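Local coordinates for hemoglobin-like protein (Methylacidiphilum infernorum, PDB 4NK2) that binds heme and, as a group II truncated hemoglobin, probably binds and carries oxygen, at residues 86-89 with 90-93; 67-70 with 71-75; 120-123 with 124-127; 181-184 with 185-188; 139-142 with 143-147. All blocks are in the same frame, centred on the assembly; numbering follows the deposited sequence.

Contact 1: residues 86-89 with 90-93; sequences SHEQ and LRSL
Arg91 folds back over the first turn of helix 87-104, so that its guanidinium lies across the backbone of Glu88, with Glu88 CA above one face and toward its rim. This is the N-terminal turn of a globin helix, with Ser86 at the N-cap position. Arg91 CG sits beside the backbone N (chi1 -65°), and a bend at chi3 turns the chain back toward the helix start. There NH2 comes to 3.6 Å from Glu88 CB and NH1 to 3.7 Å from His87 CB. The carboxylate of Glu88 stands nearly perpendicular to the guanidinium, and Glu88 OE1 remains 5.8 Å from Arg91 NH2, too far for a salt bridge, although the opposite charges may still attract. A long, flexible arginine suits this exposed surface, since its aliphatic part can lie on the helix while its charge stays near water.

Backbone bonds of the i to i+4 kind begin with Leu90 N to Ser86 O, 2.9 Å. Leu90 and Leu93 belong to the less exposed side, and Leu93 lines the heme pocket and rests on Pro84. Serine suits position 92 because its short hydroxyl can reach back into the preceding turn. Glu88 O accepts two bonds from that residue, one from Ser92 N at 3.0 Å and one from Ser92 OG at 2.9 Å, the two donors approaching from opposite faces of the carbonyl plane.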
# COMPACT_ATOMS: atom_id res chain seq x y z
N SER A 86 9.69 25.23 -1.76
CA SER A 86 9.57 26.37 -2.69
C SER A 86 8.29 27.13 -2.40
O SER A 86 7.21 26.53 -2.32
CB SER A 86 9.57 25.86 -4.13
OG SER A 86 9.10 26.84 -5.05
N HIS A 87 8.40 28.45 -2.24
CA HIS A 87 7.24 29.25 -1.87
C HIS A 87 6.11 29.23 -2.90
O HIS A 87 4.93 29.16 -2.53
CB HIS A 87 7.65 30.69 -1.56
CG HIS A 87 8.56 30.82 -0.38
ND1 HIS A 87 9.90 30.51 -0.43
CD2 HIS A 87 8.32 31.24 0.89
CE1 HIS A 87 10.44 30.72 0.75
NE2 HIS A 87 9.51 31.16 1.57
N GLU A 88 6.44 29.28 -4.18
CA GLU A 88 5.39 29.29 -5.19
C GLU A 88 4.62 27.95 -5.21
O GLU A 88 3.39 27.94 -5.25
CB GLU A 88 5.96 29.65 -6.56
CG GLU A 88 4.90 29.80 -7.63
CD GLU A 88 4.58 28.50 -8.31
OE1 GLU A 88 3.73 28.49 -9.23
OE2 GLU A 88 5.20 27.47 -7.94
N GLN A 89 5.35 26.83 -5.18
CA GLN A 89 4.70 25.52 -5.11
C GLN A 89 3.88 25.38 -3.83
O GLN A 89 2.78 24.82 -3.85
CB GLN A 89 5.74 24.39 -5.17
CG GLN A 89 6.33 24.18 -6.57
CD GLN A 89 7.32 23.02 -6.61
OE1 GLN A 89 7.99 22.71 -5.62
NE2 GLN A 89 7.43 22.39 -7.77
N LEU A 90 4.39 25.89 -2.73
CA LEU A 90 3.67 25.81 -1.48
C LEU A 90 2.35 26.56 -1.57
O LEU A 90 1.32 26.04 -1.20
CB LEU A 90 4.51 26.33 -0.33
CG LEU A 90 3.89 26.20 1.06
CD1 LEU A 90 3.75 24.76 1.42
CD2 LEU A 90 4.74 26.92 2.09
N ARG A 91 2.38 27.79 -2.07
CA ARG A 91 1.15 28.58 -2.26
C ARG A 91 0.15 27.85 -3.15
O ARG A 91 -1.04 27.78 -2.85
CB ARG A 91 1.45 29.95 -2.88
CG ARG A 91 2.28 30.88 -2.00
CD ARG A 91 2.28 32.32 -2.54
NE ARG A 91 2.85 32.44 -3.88
CZ ARG A 91 4.14 32.64 -4.14
NH1 ARG A 91 5.03 32.71 -3.15
NH2 ARG A 91 4.55 32.76 -5.40
N SER A 92 0.63 27.32 -4.27
CA SER A 92 -0.22 26.58 -5.19
C SER A 92 -0.97 25.47 -4.46
O SER A 92 -2.19 25.37 -4.57
CB SER A 92 0.61 25.98 -6.33
OG SER A 92 1.32 27.01 -6.99
N LEU A 93 -0.25 24.63 -3.72
CA LEU A 93 -0.89 23.50 -3.04
C LEU A 93 -1.84 23.94 -1.93
O LEU A 93 -2.92 23.37 -1.78
CB LEU A 93 0.16 22.52 -2.51
CG LEU A 93 1.02 21.84 -3.59
CD1 LEU A 93 2.04 20.88 -2.99
CD2 LEU A 93 0.16 21.12 -4.61

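Contact 2: residues 67-70 with 71-75; sequences VEVH and HENLM
The imidazole of His70 carries Leu74 CD1 over one face, a CH-pi contact with the methyl 3.9 Å from the ring centroid, and turns its edge toward the face of His71. His71 is seen in two positions, and its contacts here hold for the one described. In it the histidine pair is edge-to-face, with centroids 5.8 Å apart and planes at 69°, and Leu74 CD1 also lies above a face of the His71 ring, out toward its rim. At the edge of His71, near its plane, is Val67 O, 3.3 Å from CD2, while Val67 CG1 runs alongside the ring.

His70 reaches its place because CG is anti to the backbone N (chi1 175°), which sends the ring off the helix to meet helix 131-147. Its NE2 is hydrogen-bonded to Trp137 O, and the ring also stacks with Tyr141. A histidine fits here, being flat enough to pack among aromatic neighbours while offering a polar nitrogen to a backbone carbonyl.

All this occurs on the last turns of helix 53-75 of the globin fold, where i to i+4 bonds such as Leu74 N to His70 O, 2.9 Å, hold the side chains in rows. Val67 and His71 pack against helix 87-104; Val69 and Asn73 face helix 131-147, where Asn73 ND2 is hydrogen-bonded to Cys140 O.

On the outer side, Glu68 bends at chi2 and Glu72 stretches back to meet it. Their carboxylate planes are 63° apart, and Glu68 OE2 lies 2.8 Å from Glu72 OE2, a spacing at which one acid probably holds a proton.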
# COMPACT_ATOMS: atom_id res chain seq x y z
N VAL A 67 -7.17 25.73 6.61
CA VAL A 67 -6.28 24.97 5.73
C VAL A 67 -4.88 25.55 5.81
O VAL A 67 -3.88 24.82 5.91
CB VAL A 67 -6.79 24.99 4.30
CG1 VAL A 67 -5.75 24.39 3.34
CG2 VAL A 67 -8.11 24.20 4.22
N GLU A 68 -4.79 26.88 5.78
CA GLU A 68 -3.51 27.56 5.91
C GLU A 68 -2.82 27.13 7.20
O GLU A 68 -1.65 26.75 7.20
CB GLU A 68 -3.70 29.08 5.88
CG GLU A 68 -2.49 29.89 6.32
CD GLU A 68 -1.29 29.75 5.40
OE1 GLU A 68 -1.48 29.67 4.17
OE2 GLU A 68 -0.15 29.76 5.92
N VAL A 69 -3.54 27.18 8.32
CA VAL A 69 -2.94 26.80 9.60
C VAL A 69 -2.57 25.31 9.62
O VAL A 69 -1.52 24.93 10.15
CB VAL A 69 -3.88 27.16 10.78
CG1 VAL A 69 -3.40 26.52 12.08
CG2 VAL A 69 -3.98 28.68 10.92
N HIS A 70 -3.41 24.47 9.03
CA HIS A 70 -3.10 23.04 9.02
C HIS A 70 -1.76 22.86 8.32
O HIS A 70 -0.91 22.08 8.75
CB HIS A 70 -4.20 22.24 8.29
CG HIS A 70 -3.89 20.77 8.14
ND1 HIS A 70 -3.95 20.12 6.92
CD2 HIS A 70 -3.54 19.84 9.05
CE1 HIS A 70 -3.64 18.85 7.09
NE2 HIS A 70 -3.38 18.65 8.38
N HIS A 71 -1.58 23.59 7.24
CA HIS A 71 -0.28 23.46 6.52
C HIS A 71 0.88 24.03 7.30
O HIS A 71 1.90 23.40 7.27
CB HIS A 71 -0.40 24.06 5.12
CG HIS A 71 -0.98 23.11 4.12
ND1 HIS A 71 -0.19 22.23 3.40
CD2 HIS A 71 -2.25 22.87 3.74
CE1 HIS A 71 -0.96 21.50 2.61
NE2 HIS A 71 -2.22 21.86 2.80
N GLU A 72 0.70 25.08 8.07
CA GLU A 72 1.77 25.57 8.94
C GLU A 72 2.18 24.47 9.92
O GLU A 72 3.37 24.23 10.16
CB GLU A 72 1.35 26.85 9.67
CG GLU A 72 1.19 28.03 8.72
CD GLU A 72 0.50 29.21 9.36
OE1 GLU A 72 0.30 29.19 10.59
OE2 GLU A 72 0.16 30.16 8.63
N ASN A 73 1.18 23.78 10.49
CA ASN A 73 1.45 22.67 11.40
C ASN A 73 2.21 21.54 10.69
O ASN A 73 3.18 21.01 11.21
CB ASN A 73 0.13 22.14 12.00
CG ASN A 73 -0.52 23.13 12.97
OD1 ASN A 73 0.12 24.10 13.40
ND2 ASN A 73 -1.79 22.90 13.32
N LEU A 74 1.75 21.18 9.49
CA LEU A 74 2.42 20.15 8.71
C LEU A 74 3.90 20.46 8.46
O LEU A 74 4.74 19.54 8.50
CB LEU A 74 1.70 19.94 7.38
CG LEU A 74 0.39 19.15 7.43
CD1 LEU A 74 -0.29 19.21 6.07
CD2 LEU A 74 0.65 17.70 7.83
N MET A 75 4.24 21.72 8.23
CA MET A 75 5.63 22.08 7.97
C MET A 75 6.49 21.94 9.21
O MET A 75 7.69 21.79 9.12
CB MET A 75 5.74 23.49 7.38
CG MET A 75 5.11 23.73 6.01
SD MET A 75 5.58 22.63 4.66
CE MET A 75 7.32 22.92 4.53

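Contact 3: residues 120-123 with 124-127; sequences MRAR and HFSV. With HEM (protoporphyrin IX containing Fe), chain C.
His124 leaves the end of helix 120-124 with CB 3.5 Å from Met120 O. CG is still beside that oxygen, and ND1 turns back to the helix, giving its N-H to Met120 O at 2.9 Å. CD2 and CE1 flank NE2 near the porphyrin nitrogens NB and ND, CE1 also passing Met120 SD at the ring edge, and NE2 binds the heme iron at 2.0 Å. This is the proximal histidine of the globin fold. Met120 O also accepts from His124 N, on the opposite face of its plane. The ND1 bond, together with the bond to iron, holds the ring's rotation, and it probably makes the imidazole a stronger donor to iron. Methionine suits the position beside the ring, its flexible thioether bringing CE to 3.6 Å from the heme methyl CMD.

On the side of the helix away from the heme, Phe125 crosses Arg121, whose guanidinium stands at 85° to the ring with Phe125 CE1 over one face.

The short helix lies on the proximal side of the heme, before helix 131-147. Arg121 NH1 bonds to Ile170 O of its own chain, and NH2 forms a salt bridge with Asp41 of the second subunit.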
# COMPACT_ATOMS: atom_id res chain seq x y z
N MET A 120 -9.23 11.78 -5.18
CA MET A 120 -8.21 12.09 -4.20
C MET A 120 -7.21 10.97 -3.96
O MET A 120 -6.04 11.23 -3.83
CB MET A 120 -8.83 12.51 -2.88
CG MET A 120 -9.13 13.98 -2.75
SD MET A 120 -7.78 15.07 -3.13
CE MET A 120 -8.57 16.14 -4.27
N ARG A 121 -7.67 9.74 -3.87
CA ARG A 121 -6.72 8.65 -3.60
C ARG A 121 -5.73 8.63 -4.75
O ARG A 121 -4.52 8.56 -4.52
CB ARG A 121 -7.41 7.28 -3.47
CG ARG A 121 -6.41 6.11 -3.34
CD ARG A 121 -7.08 4.76 -3.01
NE ARG A 121 -6.11 3.66 -3.13
CZ ARG A 121 -5.23 3.35 -2.18
NH1 ARG A 121 -5.21 4.03 -1.03
NH2 ARG A 121 -4.38 2.34 -2.37
N ALA A 122 -6.23 8.73 -5.97
CA ALA A 122 -5.36 8.64 -7.15
C ALA A 122 -4.38 9.81 -7.21
O ALA A 122 -3.18 9.64 -7.51
CB ALA A 122 -6.20 8.57 -8.42
N ARG A 123 -4.88 11.01 -6.95
CA ARG A 123 -4.01 12.18 -6.93
C ARG A 123 -2.90 12.02 -5.88
O ARG A 123 -1.78 12.48 -6.09
CB ARG A 123 -4.81 13.48 -6.69
CG ARG A 123 -5.72 13.89 -7.86
CD ARG A 123 -6.47 15.20 -7.56
NE ARG A 123 -7.48 15.53 -8.58
CZ ARG A 123 -7.28 16.34 -9.62
NH1 ARG A 123 -6.08 16.90 -9.79
NH2 ARG A 123 -8.26 16.59 -10.49
N HIS A 124 -3.19 11.33 -4.79
CA HIS A 124 -2.20 11.16 -3.73
C HIS A 124 -1.16 10.05 -3.97
O HIS A 124 -0.23 9.94 -3.22
CB HIS A 124 -2.87 11.00 -2.35
CG HIS A 124 -3.30 12.30 -1.73
ND1 HIS A 124 -4.47 12.92 -2.07
CD2 HIS A 124 -2.72 13.08 -0.80
CE1 HIS A 124 -4.59 14.04 -1.37
NE2 HIS A 124 -3.54 14.16 -0.59
N PHE A 125 -1.32 9.26 -5.03
CA PHE A 125 -0.30 8.27 -5.38
C PHE A 125 1.06 8.97 -5.60
O PHE A 125 2.10 8.33 -5.48
CB PHE A 125 -0.68 7.47 -6.63
CG PHE A 125 -1.77 6.44 -6.41
CD1 PHE A 125 -1.88 5.75 -5.21
CD2 PHE A 125 -2.69 6.17 -7.42
CE1 PHE A 125 -2.89 4.81 -5.01
CE2 PHE A 125 -3.71 5.22 -7.24
CZ PHE A 125 -3.81 4.55 -6.03
N SER A 126 1.03 10.26 -5.90
CA SER A 126 2.25 11.05 -6.16
C SER A 126 3.09 11.30 -4.90
O SER A 126 4.12 11.97 -4.97
CB SER A 126 1.87 12.40 -6.78
OG SER A 126 1.10 12.22 -7.96
N VAL A 127 2.65 10.80 -3.76
CA VAL A 127 3.37 10.98 -2.52
C VAL A 127 3.23 9.75 -1.65
O VAL A 127 2.17 9.17 -1.57
CB VAL A 127 2.93 12.26 -1.78
CG1 VAL A 127 1.46 12.30 -1.63
CG2 VAL A 127 3.59 12.36 -0.44
CHA HEM C . -2.22 17.27 -2.17
CHB HEM C . -0.21 15.07 1.65
CHC HEM C . -4.61 13.45 2.99
CHD HEM C . -6.42 17.09 0.29
C1A HEM C . -1.26 16.75 -1.32
C2A HEM C . 0.18 16.75 -1.53
C3A HEM C . 0.72 16.14 -0.45
C4A HEM C . -0.35 15.73 0.44
CMA HEM C . 2.22 15.89 -0.15
CAA HEM C . 0.93 17.35 -2.76
CBA HEM C . 1.19 16.19 -3.74
CGA HEM C . 1.88 16.55 -5.05
O1A HEM C . 2.83 15.82 -5.46
O2A HEM C . 1.51 17.56 -5.72
C1B HEM C . -1.19 14.35 2.31
C2B HEM C . -1.00 13.35 3.35
C3B HEM C . -2.21 12.90 3.72
C4B HEM C . -3.23 13.60 2.94
CMB HEM C . 0.35 12.90 3.95
CAB HEM C . -2.45 11.83 4.80
CBB HEM C . -3.64 11.24 4.89
C1C HEM C . -5.51 14.33 2.41
C2C HEM C . -6.95 14.41 2.63
C3C HEM C . -7.44 15.41 1.87
C4C HEM C . -6.33 16.02 1.16
CMC HEM C . -7.77 13.47 3.54
CAC HEM C . -8.90 15.90 1.75
CBC HEM C . -9.81 15.61 2.69
C1D HEM C . -5.52 17.40 -0.71
C2D HEM C . -5.80 18.16 -1.91
C3D HEM C . -4.48 18.22 -2.66
C4D HEM C . -3.54 17.48 -1.85
CMD HEM C . -7.13 18.82 -2.36
CAD HEM C . -4.22 18.90 -4.03
CBD HEM C . -4.67 17.90 -5.10
CGD HEM C . -4.42 18.55 -6.45
O1D HEM C . -3.23 18.67 -6.84
O2D HEM C . -5.40 18.96 -7.12
NA HEM C . -1.54 16.13 -0.12
NB HEM C . -2.56 14.46 2.10
NC HEM C . -5.19 15.34 1.52
ND HEM C . -4.19 17.02 -0.71
FE HEM C . -3.39 15.66 0.65
O HOH W 1 -0.83 10.95 -8.74

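Contact 4: residues 181-184 with 185-188; sequences RVPY and SEIQ
The entry into the C-terminal helix 184-192 is a turn in which Pro183 O receives Glu186 N at 2.9 Å and Tyr184 O receives Ile187 N at 3.0 Å. Both donors stand well above the carbonyl planes, and both are i to i+3 bonds; the helix here is weakly bonded.

Tyr184 swings its ring alongside the first turn, with CG anti to the backbone N (chi1 -174°). Gln188 CA lies over one face toward the rim, and Gln188 CB comes to 3.6 Å from Tyr184 CE2. The Gln188 amide is turned 74° from the ring plane, its OE1 close to the CD2 and CE2 side. Tyrosine is apt at such a border, since its broad ring can cover the helix start and pack on Leu155 and Glu156 of helix 155-165.

Here an extended segment passes into the final helix and lies against helix 155-165 of the globin fold. Val182 CG1 meets Ile187 CG2 at 3.9 Å, the two branched side chains crossing at about a right angle; Ile187, the buried one, also packs on Trp159. Proline is tolerated just before the helix, where no helical bond needs its N-H, and Pro183 CD lies 3.8 Å from Glu186 OE1.

Glu186 extends back along the loop. Water 2 donates to Arg181 O and to Glu186 OE1, the latter at 2.6 Å, while Glu186 OE2 forms a salt bridge with Arg180. Arg181 turns the other way, its NE paired with Glu163 of helix 155-165.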
# COMPACT_ATOMS: atom_id res chain seq x y z
N ARG A 181 -8.41 4.09 14.02
CA ARG A 181 -9.59 4.95 14.00
C ARG A 181 -9.48 5.97 15.14
O ARG A 181 -9.05 5.64 16.25
CB ARG A 181 -10.87 4.12 14.16
CG ARG A 181 -11.12 3.11 13.04
CD ARG A 181 -10.85 3.72 11.67
NE ARG A 181 -11.73 4.86 11.36
CZ ARG A 181 -13.02 4.73 11.03
NH1 ARG A 181 -13.57 3.53 11.01
NH2 ARG A 181 -13.75 5.81 10.75
N VAL A 182 -9.84 7.22 14.85
CA VAL A 182 -9.87 8.26 15.87
C VAL A 182 -11.27 8.86 15.94
O VAL A 182 -11.55 9.85 15.28
CB VAL A 182 -8.83 9.37 15.58
CG1 VAL A 182 -8.77 10.37 16.74
CG2 VAL A 182 -7.45 8.76 15.36
N PRO A 183 -12.17 8.24 16.72
CA PRO A 183 -13.53 8.79 16.80
C PRO A 183 -13.52 10.12 17.55
O PRO A 183 -12.64 10.35 18.39
CB PRO A 183 -14.29 7.73 17.60
CG PRO A 183 -13.22 7.05 18.43
CD PRO A 183 -12.00 7.04 17.55
N TYR A 184 -14.49 10.97 17.24
CA TYR A 184 -14.53 12.30 17.82
C TYR A 184 -14.51 12.23 19.35
O TYR A 184 -13.97 13.11 20.01
CB TYR A 184 -15.78 13.03 17.34
CG TYR A 184 -15.85 14.47 17.76
CD1 TYR A 184 -14.99 15.41 17.21
CD2 TYR A 184 -16.79 14.89 18.70
CE1 TYR A 184 -15.06 16.74 17.59
CE2 TYR A 184 -16.87 16.21 19.08
CZ TYR A 184 -16.01 17.13 18.52
OH TYR A 184 -16.09 18.45 18.92
N SER A 185 -15.09 11.17 19.90
CA SER A 185 -15.20 11.02 21.35
C SER A 185 -13.83 10.96 22.02
O SER A 185 -13.67 11.43 23.15
CB SER A 185 -16.01 9.78 21.69
OG SER A 185 -15.38 8.62 21.18
N GLU A 186 -12.84 10.41 21.33
CA GLU A 186 -11.49 10.33 21.87
C GLU A 186 -10.83 11.68 22.01
O GLU A 186 -9.95 11.85 22.82
CB GLU A 186 -10.63 9.44 20.98
CG GLU A 186 -9.21 9.27 21.44
CD GLU A 186 -8.42 8.36 20.54
OE1 GLU A 186 -9.04 7.60 19.79
OE2 GLU A 186 -7.19 8.41 20.58
N ILE A 187 -11.26 12.64 21.21
CA ILE A 187 -10.60 13.96 21.19
C ILE A 187 -11.52 15.13 21.54
O ILE A 187 -11.07 16.28 21.53
CB ILE A 187 -9.98 14.25 19.80
CG1 ILE A 187 -11.08 14.38 18.74
CG2 ILE A 187 -8.99 13.16 19.41
CD1 ILE A 187 -10.55 14.65 17.33
N GLN A 188 -12.78 14.86 21.85
CA GLN A 188 -13.74 15.95 22.03
C GLN A 188 -13.38 16.88 23.18
O GLN A 188 -13.61 18.09 23.09
CB GLN A 188 -15.18 15.43 22.17
CG GLN A 188 -15.40 14.45 23.32
CD GLN A 188 -16.77 13.80 23.24
OE1 GLN A 188 -17.67 14.28 22.54
NE2 GLN A 188 -16.93 12.69 23.95
O HOH W 2 -7.64 6.07 18.25

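Contact 5: residues 139-142 with 143-147; sequences ACYK and HALKD
The backbone from Ala139 to Asp147 is regular alpha helix, with i to i+4 bonds such as Leu145 N to Tyr141 O at 2.8 Å. It forms the C-terminal half of helix 131-147, a long helix of the globin fold that packs against helices 53-75, 155-165 and 184-192.

Tyr141 and Leu145 occupy one buried side, with Tyr141 CD2 and Leu145 CG 4.3 Å apart. Leu145 CG lies beside the backbone N (chi1 -77°), which brings it back over Tyr141 O at 3.3 Å. A leucine fits this position because its compact branched end packs on Leu155 and Phe158, while the tyrosine ring reaches among Trp137 and Phe158. Ala144, with only a methyl, permits close approach to Leu66 of helix 53-75.

Toward helix 184-192, Lys142 and His143 run side by side and point the same way. The lysine bends at chi3, putting its CE 4.0 Å from His143 CE1. Both side chains also meet Phe190 near the C-terminus, Lys142 by a cation-pi contact and His143 edge-to-face. Lys146 stretches out to the same residue, its NZ bonded to Phe190 O.

Histidine at 143 can turn a ring nitrogen back onto its own helix. Ala139 O takes two bonds from it, from His143 N at 3.1 Å and, across the other face of the carbonyl plane, from His143 ND1 at 2.9 Å, near the ring plane.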
# COMPACT_ATOMS: atom_id res chain seq x y z
N ALA A 139 -3.25 14.71 13.36
CA ALA A 139 -2.98 15.45 14.60
C ALA A 139 -2.73 16.91 14.30
O ALA A 139 -3.08 17.79 15.10
CB ALA A 139 -1.80 14.85 15.33
N CYS A 140 -2.11 17.17 13.16
CA CYS A 140 -1.93 18.54 12.71
C CYS A 140 -3.27 19.21 12.45
O CYS A 140 -3.40 20.43 12.62
CB CYS A 140 -1.08 18.60 11.44
SG CYS A 140 0.67 18.26 11.74
N TYR A 141 -4.25 18.44 11.99
CA TYR A 141 -5.56 19.02 11.69
C TYR A 141 -6.34 19.27 12.98
O TYR A 141 -7.02 20.30 13.12
CB TYR A 141 -6.35 18.11 10.76
CG TYR A 141 -6.87 18.83 9.54
CD1 TYR A 141 -6.66 18.31 8.27
CD2 TYR A 141 -7.60 20.00 9.66
CE1 TYR A 141 -7.15 18.94 7.15
CE2 TYR A 141 -8.09 20.65 8.53
CZ TYR A 141 -7.86 20.11 7.28
OH TYR A 141 -8.33 20.74 6.14
N LYS A 142 -6.24 18.33 13.91
CA LYS A 142 -6.87 18.51 15.23
C LYS A 142 -6.41 19.83 15.84
O LYS A 142 -7.24 20.65 16.30
CB LYS A 142 -6.51 17.35 16.16
CG LYS A 142 -7.20 17.42 17.54
CD LYS A 142 -6.69 16.32 18.49
CE LYS A 142 -5.29 16.61 18.97
NZ LYS A 142 -4.82 15.62 20.00
N HIS A 143 -5.11 20.07 15.85
CA HIS A 143 -4.60 21.35 16.37
C HIS A 143 -5.06 22.56 15.57
O HIS A 143 -5.45 23.58 16.17
CB HIS A 143 -3.08 21.32 16.50
CG HIS A 143 -2.61 20.51 17.67
ND1 HIS A 143 -2.28 19.18 17.57
CD2 HIS A 143 -2.49 20.83 18.98
CE1 HIS A 143 -1.93 18.72 18.76
NE2 HIS A 143 -2.05 19.71 19.63
N ALA A 144 -5.03 22.48 14.24
CA ALA A 144 -5.53 23.60 13.43
C ALA A 144 -6.98 23.94 13.79
O ALA A 144 -7.33 25.11 13.93
CB ALA A 144 -5.39 23.31 11.92
N LEU A 145 -7.82 22.91 13.89
CA LEU A 145 -9.24 23.10 14.17
C LEU A 145 -9.43 23.89 15.45
O LEU A 145 -10.25 24.81 15.52
CB LEU A 145 -9.95 21.74 14.26
CG LEU A 145 -10.22 21.09 12.90
CD1 LEU A 145 -10.60 19.61 13.01
CD2 LEU A 145 -11.31 21.86 12.17
N LYS A 146 -8.66 23.54 16.48
CA LYS A 146 -8.73 24.26 17.76
C LYS A 146 -8.12 25.66 17.63
O LYS A 146 -8.70 26.65 18.13
CB LYS A 146 -8.01 23.48 18.87
CG LYS A 146 -7.92 24.27 20.18
CD LYS A 146 -7.62 23.39 21.38
CE LYS A 146 -7.99 24.13 22.66
NZ LYS A 146 -7.80 23.33 23.90
N ASP A 147 -6.97 25.74 16.97
CA ASP A 147 -6.23 26.97 16.82
C ASP A 147 -7.06 28.08 16.19
O ASP A 147 -6.91 29.23 16.54
CB ASP A 147 -4.97 26.75 15.96
OD1 ASP A 147 -3.10 25.27 15.90
OD2 ASP A 147 -3.86 25.81 17.88

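In the fold
Contacts 2 and 5 lie closest, their centres 9 Å apart, and join helices 53-75 and 131-147, with His70 CD2 packed on Cys140 C at 3.5 Å. Contact 1 touches contact 2 where Leu90 CD1 meets Met75 SD at 4.3 Å, and contact 4 leans on contact 5 through Ile187 CG2 and Lys142 CD, 4.0 Å apart. Contact 3 carries the iron ligand and touches none of the others; its nearest atoms are about 8 Å from contact 2. Measured between nearest atoms, the heme lies about 4 Å from the side chain of Leu93 in contact 1 and about 6 Å from those of His71 in contact 2 and Tyr141 in contact 5.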